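Local atomic coordinates of periplasmic binding protein/LacI transcriptional regulator (Burkholderia multivorans, PDB entry 4YLE), a protein that probably binds a simple sugar or related small solute in the periplasm and hands it to an ABC transporter for uptake. Residues D74-A79 against E171-T176; F65-N70 against F285-A290; K159-G164 against L224-C229. One frame throughout, in Å; residues are numbered along the deposited sequence.

Contact 1: D74-A79 against E171-T176; sequences DETDTA and EGVSTT
Thr-76 and Val-173 meet by their methyl groups, CG2 of Thr-76 lying 3.9 Å from CG2 of Val-173, and the two short side chains run at a slant to each other. In both residues this methyl sits anti to the carbonyl carbon; in Thr-76, chi1 of 52° presents CG2 to the valine, with OG1 on the Asp-74 side. The same valine methyl comes within 4.4 Å of Glu-75 O, a loose approach. Each partner rides on a type I beta turn, Asp-74 to Asp-77 on one side and Val-173 to Thr-176 on the other. An Asx turn overlaps the first, Thr-76 N donating to Asp-74 OD1 at 3.0 Å from the anti side of the carboxylate; the second closes through Thr-176 N and Val-173 O. Glu-75 turns its carboxylate to Asn-44, with its side chain about 4 Å from the bound unknown ligand, which places this contact beside the binding cleft of a periplasmic binding protein. Val-173 also packs on Trp-205. The turns lead into helices 78-90 and 177-193, with Asp-77 and Thr-176 as N-cap residues, and follow strands 66-72 and 166-171 of the two different sheets.

Contact 2: F65-N70 against F285-A290; sequences FDLITN and FGIDTA
Ile-287 reaches from its helix to two side chains of the segment 65-70, using a different branch for each. Its CG2 lies over one face of the Phe-65 ring in a CH-pi contact, 4.0 Å from the ring centroid and 25° off the normal. The methyl is displaced toward the rim, which brings it to 3.7 Å from Phe-65 CE2 and 3.8 Å from Phe-65 CZ. The other branch ends in CD1, which touches Leu-67 CD1 at 4.0 Å. With chi1 at -68° the two branches diverge, CG2 to the ring and CG1 carrying CD1 to the leucine, and the isoleucine crosses each partner at about a right angle. Leu-67 gets its methyl there by extending CG opposite its own backbone N (chi1 174°). This is helix-on-sheet packing of an alpha/beta/alpha layered lobe, at one of the edge strands, 66-72, of the seven-stranded sheet: helices 279-295 and 45-60 cover one face and helix 78-90, which touches Ile-68 and Asn-70, the other. Ala-54 of helix 45-60 touches both Leu-67 and Ile-287, while Val-35 of strand 34-39 packs on Phe-65, and Val-97 of strand 95-98 on Ile-287. Around this apolar centre polar bonds tie the pieces together: Gln-58 NE2 donates to Phe-65 O, and Asp-288 OD1 is bonded to Tyr-57 OH.

Contact 3: K159-G164 against L224-C229; sequences KKLKAG and LKALLC
The chain that leaves helix 146-160 and turns toward strand 166-171 packs here on residues 225-226, at the N-terminal side of strand 226-229 in the four-stranded parallel sheet. Leu-161 carries the apolar part with both of its methyls. CD1 rests against the CB of Ala-226 at 4.1 Å, and CD2 lies 4.0 Å from the CB of Lys-225, with the carbonyl O of Lys-225 only a little farther. Leu-161 and Lys-225 run antiparallel alongside each other, the leucine methyl meeting the lysine near its root. CG of Leu-161 lies beside the backbone N (chi1 -64°); chi2 of -179° extends CD1 to Ala-226, while CD2 branches off to Lys-225.

At the outer margin Lys-162 and Lys-225 meet obliquely by their ends. Lys-162 NZ is 4.0 Å from Lys-225 CE and equally far from Lys-225 NZ. The latter approach sets like charges close together, but Lys-162 NZ is also salt-bridged to Asp-165, whose carboxylate probably eases the repulsion.

Deeper in, Val-167 and Tyr-252 of the two strands flanking 226-229 touch both Leu-161 and Ala-226, continuing the apolar layer over the sheet. Backbone bonds tie Lys-225 to Gln-166 and Tyr-252. The arrangement is a helix-to-strand connection packed across the N-terminal ends of the parallel strands, as in the alpha/beta lobes of periplasmic binding proteins.

Overall arrangement
The three contacts are strung along a two-lobed molecule. Contact 2 packs the seven-stranded sheet of one lobe, contact 3 the four-stranded sheet of the other; their centres are 40 Å apart, on opposite sides of the chain's centre. Contact 1 lies between, its centre 23 Å from that of contact 2 and 26 Å from that of contact 3, where turns from both lobes meet near the unknown ligand. Segment 74-79 follows 65-70 almost directly, through the end of strand 66-72, while strand 166-171 links 159-164 to 171-176. The segments of contacts 1 and 3 alternate along the chain, and both contacts are nested within the long loop closed by contact 2.

Contact 1: D74-A79 against E171-T176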
loop_
_atom_site.group_PDB
_atom_site.type_symbol
_atom_site.label_atom_id
_atom_site.label_comp_id
_atom_site.label_asym_id
_atom_site.label_seq_id
_atom_site.Cartn_x
_atom_site.Cartn_y
_atom_site.Cartn_z
ATOM N N ASP A 74 -0.797 5.966 12.577
ATOM C CA ASP A 74 -1.557 6.393 11.401
ATOM C C ASP A 74 -0.666 6.295 10.150
ATOM O O ASP A 74 0.490 5.899 10.225
ATOM C CB ASP A 74 -2.133 7.813 11.587
ATOM C CG ASP A 74 -1.069 8.853 11.842
ATOM O OD1 ASP A 74 -0.127 8.925 11.032
ATOM O OD2 ASP A 74 -1.179 9.599 12.847
ATOM N N GLU A 75 -1.214 6.624 8.987
ATOM C CA GLU A 75 -0.515 6.353 7.738
ATOM C C GLU A 75 0.577 7.366 7.420
ATOM O O GLU A 75 1.348 7.172 6.486
ATOM C CB GLU A 75 -1.523 6.313 6.585
ATOM C CG GLU A 75 -2.569 5.213 6.739
ATOM C CD GLU A 75 -2.084 3.862 6.279
ATOM O OE1 GLU A 75 -0.854 3.682 6.124
ATOM O OE2 GLU A 75 -2.939 2.977 6.073
ATOM N N THR A 76 0.650 8.434 8.194
ATOM C CA THR A 76 1.577 9.514 7.876
ATOM C C THR A 76 2.618 9.706 8.958
ATOM O O THR A 76 3.335 10.697 8.943
ATOM C CB THR A 76 0.835 10.840 7.670
ATOM O OG1 THR A 76 -0.020 11.093 8.795
ATOM C CG2 THR A 76 0.021 10.778 6.412
ATOM N N ASP A 77 2.706 8.774 9.907
ATOM C CA ASP A 77 3.644 8.960 11.014
ATOM C C ASP A 77 5.004 8.403 10.638
ATOM O O ASP A 77 5.510 7.461 11.264
ATOM C CB ASP A 77 3.167 8.307 12.318
ATOM C CG ASP A 77 3.907 8.860 13.536
ATOM O OD1 ASP A 77 4.831 9.672 13.333
ATOM O OD2 ASP A 77 3.591 8.496 14.689
ATOM N N THR A 78 5.586 9.013 9.615
ATOM C CA THR A 78 6.945 8.705 9.175
ATOM C C THR A 78 7.944 8.776 10.329
ATOM O O THR A 78 8.796 7.888 10.481
ATOM C CB THR A 78 7.376 9.672 8.050
ATOM O OG1 THR A 78 6.466 9.540 6.947
ATOM C CG2 THR A 78 8.775 9.372 7.566
ATOM N N ALA A 79 7.859 9.836 11.137
ATOM C CA ALA A 79 8.830 10.033 12.228
ATOM C C ALA A 79 8.926 8.793 13.141
ATOM O O ALA A 79 10.026 8.289 13.450
ATOM C CB ALA A 79 8.460 11.279 13.056
ATOM N N GLU A 171 -6.095 10.082 -4.067
ATOM C CA GLU A 171 -4.765 9.509 -4.080
ATOM C C GLU A 171 -4.223 9.233 -2.683
ATOM O O GLU A 171 -4.647 9.852 -1.715
ATOM C CB GLU A 171 -3.878 10.504 -4.825
ATOM C CG GLU A 171 -2.443 10.297 -4.848
ATOM C CD GLU A 171 -1.858 11.294 -5.798
ATOM O OE1 GLU A 171 -1.509 12.426 -5.385
ATOM O OE2 GLU A 171 -1.833 10.946 -6.979
ATOM N N GLY A 172 -3.317 8.272 -2.570
ATOM C CA GLY A 172 -2.617 8.066 -1.301
ATOM C C GLY A 172 -1.630 9.192 -0.998
ATOM O O GLY A 172 -1.614 10.245 -1.654
ATOM N N VAL A 173 -0.777 8.969 0.011
ATOM C CA VAL A 173 0.299 9.921 0.346
ATOM C C VAL A 173 1.150 10.167 -0.898
ATOM O O VAL A 173 1.757 9.250 -1.423
ATOM C CB VAL A 173 1.167 9.384 1.525
ATOM C CG1 VAL A 173 2.420 10.192 1.705
ATOM C CG2 VAL A 173 0.365 9.361 2.822
ATOM N N SER A 174 1.185 11.414 -1.370
ATOM C CA SER A 174 1.736 11.724 -2.697
ATOM C C SER A 174 3.246 11.487 -2.856
ATOM O O SER A 174 3.742 11.391 -3.976
ATOM C CB SER A 174 1.391 13.170 -3.057
ATOM O OG SER A 174 -0.021 13.292 -3.127
ATOM N N THR A 175 3.955 11.310 -1.751
ATOM C CA THR A 175 5.386 11.046 -1.795
ATOM C C THR A 175 5.691 9.552 -1.705
ATOM O O THR A 175 6.799 9.144 -1.335
ATOM C CB THR A 175 6.079 11.761 -0.661
ATOM O OG1 THR A 175 5.455 11.376 0.564
ATOM C CG2 THR A 175 5.965 13.287 -0.848
ATOM N N THR A 176 4.701 8.728 -2.008
ATOM C CA THR A 176 4.952 7.295 -2.049
ATOM C C THR A 176 4.838 6.803 -3.465
ATOM O O THR A 176 3.991 7.242 -4.244
ATOM C CB THR A 176 4.002 6.487 -1.133
ATOM O OG1 THR A 176 2.631 6.672 -1.526
ATOM C CG2 THR A 176 4.184 6.912 0.297
#

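Contact 2: F65-N70 against F285-A290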
loop_
_atom_site.group_PDB
_atom_site.type_symbol
_atom_site.label_atom_id
_atom_site.label_comp_id
_atom_site.label_asym_id
_atom_site.label_seq_id
_atom_site.Cartn_x
_atom_site.Cartn_y
_atom_site.Cartn_z
ATOM N N PHE A 65 12.765 -19.105 12.676
ATOM C CA PHE A 65 13.024 -17.697 12.956
ATOM C C PHE A 65 12.090 -17.172 14.039
ATOM O O PHE A 65 11.063 -17.773 14.316
ATOM C CB PHE A 65 12.911 -16.845 11.673
ATOM C CG PHE A 65 11.481 -16.623 11.171
ATOM C CD1 PHE A 65 10.815 -17.627 10.489
ATOM C CD2 PHE A 65 10.841 -15.408 11.339
ATOM C CE1 PHE A 65 9.516 -17.434 10.009
ATOM C CE2 PHE A 65 9.536 -15.210 10.850
ATOM C CZ PHE A 65 8.885 -16.224 10.186
ATOM N N ASP A 66 12.500 -16.075 14.676
ATOM C CA ASP A 66 11.636 -15.304 15.570
ATOM C C ASP A 66 11.201 -14.048 14.827
ATOM O O ASP A 66 11.911 -13.583 13.955
ATOM C CB ASP A 66 12.355 -14.914 16.859
ATOM C CG ASP A 66 12.583 -16.088 17.767
ATOM O OD1 ASP A 66 11.641 -16.899 17.912
ATOM O OD2 ASP A 66 13.705 -16.208 18.313
ATOM N N LEU A 67 10.048 -13.506 15.190
ATOM C CA LEU A 67 9.427 -12.402 14.434
ATOM C C LEU A 67 9.016 -11.307 15.384
ATOM O O LEU A 67 8.345 -11.584 16.372
ATOM C CB LEU A 67 8.196 -12.888 13.657
ATOM C CG LEU A 67 7.386 -11.799 12.945
ATOM C CD1 LEU A 67 8.183 -11.229 11.800
ATOM C CD2 LEU A 67 6.007 -12.303 12.461
ATOM N N ILE A 68 9.414 -10.069 15.094
ATOM C CA ILE A 68 8.952 -8.902 15.864
ATOM C C ILE A 68 8.168 -8.021 14.916
ATOM O O ILE A 68 8.735 -7.609 13.923
ATOM C CB ILE A 68 10.131 -8.080 16.450
ATOM C CG1 ILE A 68 11.075 -8.990 17.229
ATOM C CG2 ILE A 68 9.622 -6.896 17.314
ATOM C CD1 ILE A 68 10.422 -9.748 18.365
ATOM N N THR A 69 6.894 -7.744 15.212
ATOM C CA THR A 69 6.060 -6.929 14.308
ATOM C C THR A 69 5.790 -5.579 14.951
ATOM O O THR A 69 5.671 -5.465 16.170
ATOM C CB THR A 69 4.706 -7.608 13.953
ATOM O OG1 THR A 69 3.873 -7.681 15.111
ATOM C CG2 THR A 69 4.919 -8.986 13.430
ATOM N N ASN A 70 5.744 -4.534 14.131
ATOM C CA ASN A 70 5.445 -3.197 14.627
ATOM C C ASN A 70 4.805 -2.395 13.533
ATOM O O ASN A 70 5.103 -2.597 12.366
ATOM C CB ASN A 70 6.690 -2.450 15.087
ATOM C CG ASN A 70 7.197 -2.916 16.439
ATOM O OD1 ASN A 70 8.275 -3.507 16.548
ATOM N ND2 ASN A 70 6.426 -2.637 17.482
ATOM N N PHE A 285 6.755 -13.300 1.863
ATOM C CA PHE A 285 7.778 -13.437 0.827
ATOM C C PHE A 285 8.923 -12.502 1.208
ATOM O O PHE A 285 10.083 -12.769 0.944
ATOM C CB PHE A 285 7.235 -13.092 -0.564
ATOM C CG PHE A 285 6.461 -14.187 -1.245
ATOM C CD1 PHE A 285 5.788 -15.170 -0.533
ATOM C CD2 PHE A 285 6.363 -14.188 -2.621
ATOM C CE1 PHE A 285 5.057 -16.142 -1.194
ATOM C CE2 PHE A 285 5.654 -15.152 -3.275
ATOM C CZ PHE A 285 5.001 -16.129 -2.565
ATOM N N GLY A 286 8.603 -11.371 1.831
ATOM C CA GLY A 286 9.655 -10.496 2.319
ATOM C C GLY A 286 10.520 -11.192 3.362
ATOM O O GLY A 286 11.753 -11.142 3.304
ATOM N N ILE A 287 9.862 -11.794 4.350
ATOM C CA ILE A 287 10.551 -12.554 5.395
ATOM C C ILE A 287 11.383 -13.680 4.756
ATOM O O ILE A 287 12.559 -13.833 5.079
ATOM C CB ILE A 287 9.548 -13.128 6.419
ATOM C CG1 ILE A 287 8.910 -11.994 7.217
ATOM C CG2 ILE A 287 10.249 -14.104 7.372
ATOM C CD1 ILE A 287 7.639 -12.375 7.977
ATOM N N ASP A 288 10.798 -14.435 3.832
ATOM C CA ASP A 288 11.526 -15.548 3.194
ATOM C C ASP A 288 12.766 -15.055 2.460
ATOM O O ASP A 288 13.834 -15.688 2.524
ATOM C CB ASP A 288 10.634 -16.306 2.217
ATOM C CG ASP A 288 9.828 -17.411 2.875
ATOM O OD1 ASP A 288 10.112 -17.765 4.048
ATOM O OD2 ASP A 288 8.915 -17.937 2.187
ATOM N N THR A 289 12.623 -13.933 1.762
ATOM C CA THR A 289 13.729 -13.322 1.046
ATOM C C THR A 289 14.893 -13.049 2.010
ATOM O O THR A 289 16.059 -13.368 1.718
ATOM C CB THR A 289 13.285 -12.011 0.350
ATOM O OG1 THR A 289 12.332 -12.324 -0.670
ATOM C CG2 THR A 289 14.495 -11.338 -0.299
ATOM N N ALA A 290 14.570 -12.492 3.173
ATOM C CA ALA A 290 15.575 -12.163 4.174
ATOM C C ALA A 290 16.212 -13.434 4.745
ATOM O O ALA A 290 17.432 -13.540 4.872
ATOM C CB ALA A 290 14.946 -11.329 5.273
#

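Contact 3: K159-G164 against L224-C229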
loop_
_atom_site.group_PDB
_atom_site.type_symbol
_atom_site.label_atom_id
_atom_site.label_comp_id
_atom_site.label_asym_id
_atom_site.label_seq_id
_atom_site.Cartn_x
_atom_site.Cartn_y
_atom_site.Cartn_z
ATOM N N LYS A 159 -15.869 0.222 -18.035
ATOM C CA LYS A 159 -16.929 -0.506 -18.731
ATOM C C LYS A 159 -18.308 0.037 -18.349
ATOM O O LYS A 159 -19.270 -0.076 -19.125
ATOM C CB LYS A 159 -16.874 -2.006 -18.418
ATOM C CG LYS A 159 -15.534 -2.678 -18.585
ATOM C CD LYS A 159 -14.827 -2.282 -19.870
ATOM C CE LYS A 159 -13.359 -2.705 -19.838
ATOM N NZ LYS A 159 -12.457 -1.591 -20.274
ATOM N N LYS A 160 -18.389 0.618 -17.149
ATOM C CA LYS A 160 -19.658 1.066 -16.574
ATOM C C LYS A 160 -19.932 2.530 -16.874
ATOM O O LYS A 160 -21.068 2.999 -16.735
ATOM C CB LYS A 160 -19.661 0.817 -15.061
ATOM C CG LYS A 160 -19.731 -0.661 -14.708
ATOM C CD LYS A 160 -20.742 -0.939 -13.619
ATOM C CE LYS A 160 -21.235 -2.383 -13.657
ATOM N NZ LYS A 160 -22.252 -2.603 -12.592
ATOM N N LEU A 161 -18.889 3.233 -17.303
ATOM C CA LEU A 161 -18.964 4.641 -17.630
ATOM C C LEU A 161 -19.038 4.815 -19.111
ATOM O O LEU A 161 -19.176 3.845 -19.856
ATOM C CB LEU A 161 -17.748 5.405 -17.090
ATOM C CG LEU A 161 -17.597 5.441 -15.576
ATOM C CD1 LEU A 161 -16.370 6.234 -15.113
ATOM C CD2 LEU A 161 -18.829 6.009 -14.930
ATOM N N LYS A 162 -18.971 6.067 -19.542
ATOM C CA LYS A 162 -18.930 6.369 -20.955
ATOM C C LYS A 162 -17.975 7.510 -21.217
ATOM O O LYS A 162 -17.612 8.263 -20.317
ATOM C CB LYS A 162 -20.328 6.713 -21.482
ATOM C CG LYS A 162 -20.982 7.883 -20.797
ATOM C CD LYS A 162 -22.431 8.084 -21.295
ATOM C CE LYS A 162 -23.041 9.336 -20.694
ATOM N NZ LYS A 162 -22.932 9.358 -19.203
ATOM N N ALA A 163 -17.559 7.605 -22.471
ATOM C CA ALA A 163 -16.699 8.679 -22.931
ATOM C C ALA A 163 -17.221 10.035 -22.490
ATOM O O ALA A 163 -18.436 10.301 -22.552
ATOM C CB ALA A 163 -16.574 8.620 -24.449
ATOM N N GLY A 164 -16.300 10.892 -22.051
ATOM C CA GLY A 164 -16.629 12.226 -21.581
ATOM C C GLY A 164 -17.053 12.317 -20.119
ATOM O O GLY A 164 -17.161 13.418 -19.564
ATOM N N LEU A 224 -20.041 14.773 -11.572
ATOM C CA LEU A 224 -19.073 13.719 -11.320
ATOM C C LEU A 224 -19.721 12.346 -11.409
ATOM O O LEU A 224 -20.811 12.140 -10.882
ATOM C CB LEU A 224 -18.437 13.892 -9.938
ATOM C CG LEU A 224 -17.081 13.202 -9.832
ATOM C CD1 LEU A 224 -16.056 14.016 -10.602
ATOM C CD2 LEU A 224 -16.665 13.029 -8.370
ATOM N N LYS A 225 -19.045 11.402 -12.067
ATOM C CA LYS A 225 -19.619 10.068 -12.257
ATOM C C LYS A 225 -18.926 8.971 -11.458
ATOM O O LYS A 225 -19.502 7.905 -11.266
ATOM C CB LYS A 225 -19.568 9.703 -13.732
ATOM C CG LYS A 225 -20.420 10.588 -14.591
ATOM C CD LYS A 225 -21.888 10.252 -14.404
ATOM C CE LYS A 225 -22.718 10.906 -15.496
ATOM N NZ LYS A 225 -24.119 10.414 -15.490
ATOM N N ALA A 226 -17.697 9.214 -10.994
ATOM C CA ALA A 226 -16.983 8.208 -10.243
ATOM C C ALA A 226 -15.852 8.810 -9.434
ATOM O O ALA A 226 -15.306 9.868 -9.763
ATOM C CB ALA A 226 -16.425 7.153 -11.163
ATOM N N LEU A 227 -15.521 8.104 -8.372
ATOM C CA LEU A 227 -14.378 8.413 -7.537
ATOM C C LEU A 227 -13.476 7.199 -7.497
ATOM O O LEU A 227 -13.905 6.138 -7.067
ATOM C CB LEU A 227 -14.829 8.757 -6.130
ATOM C CG LEU A 227 -15.601 10.078 -6.039
ATOM C CD1 LEU A 227 -16.572 10.120 -4.844
ATOM C CD2 LEU A 227 -14.643 11.256 -6.002
ATOM N N LEU A 228 -12.234 7.371 -7.953
ATOM C CA LEU A 228 -11.286 6.273 -8.016
ATOM C C LEU A 228 -10.302 6.466 -6.865
ATOM O O LEU A 228 -9.543 7.446 -6.862
ATOM C CB LEU A 228 -10.547 6.253 -9.352
ATOM C CG LEU A 228 -11.355 6.052 -10.639
ATOM C CD1 LEU A 228 -12.196 7.263 -10.988
ATOM C CD2 LEU A 228 -10.407 5.711 -11.780
ATOM N N CYS A 229 -10.311 5.548 -5.901
ATOM C CA CYS A 229 -9.598 5.730 -4.647
ATOM C C CYS A 229 -8.427 4.797 -4.536
ATOM O O CYS A 229 -8.561 3.605 -4.803
ATOM C CB CYS A 229 -10.525 5.514 -3.456
ATOM S SG CYS A 229 -11.945 6.606 -3.483
#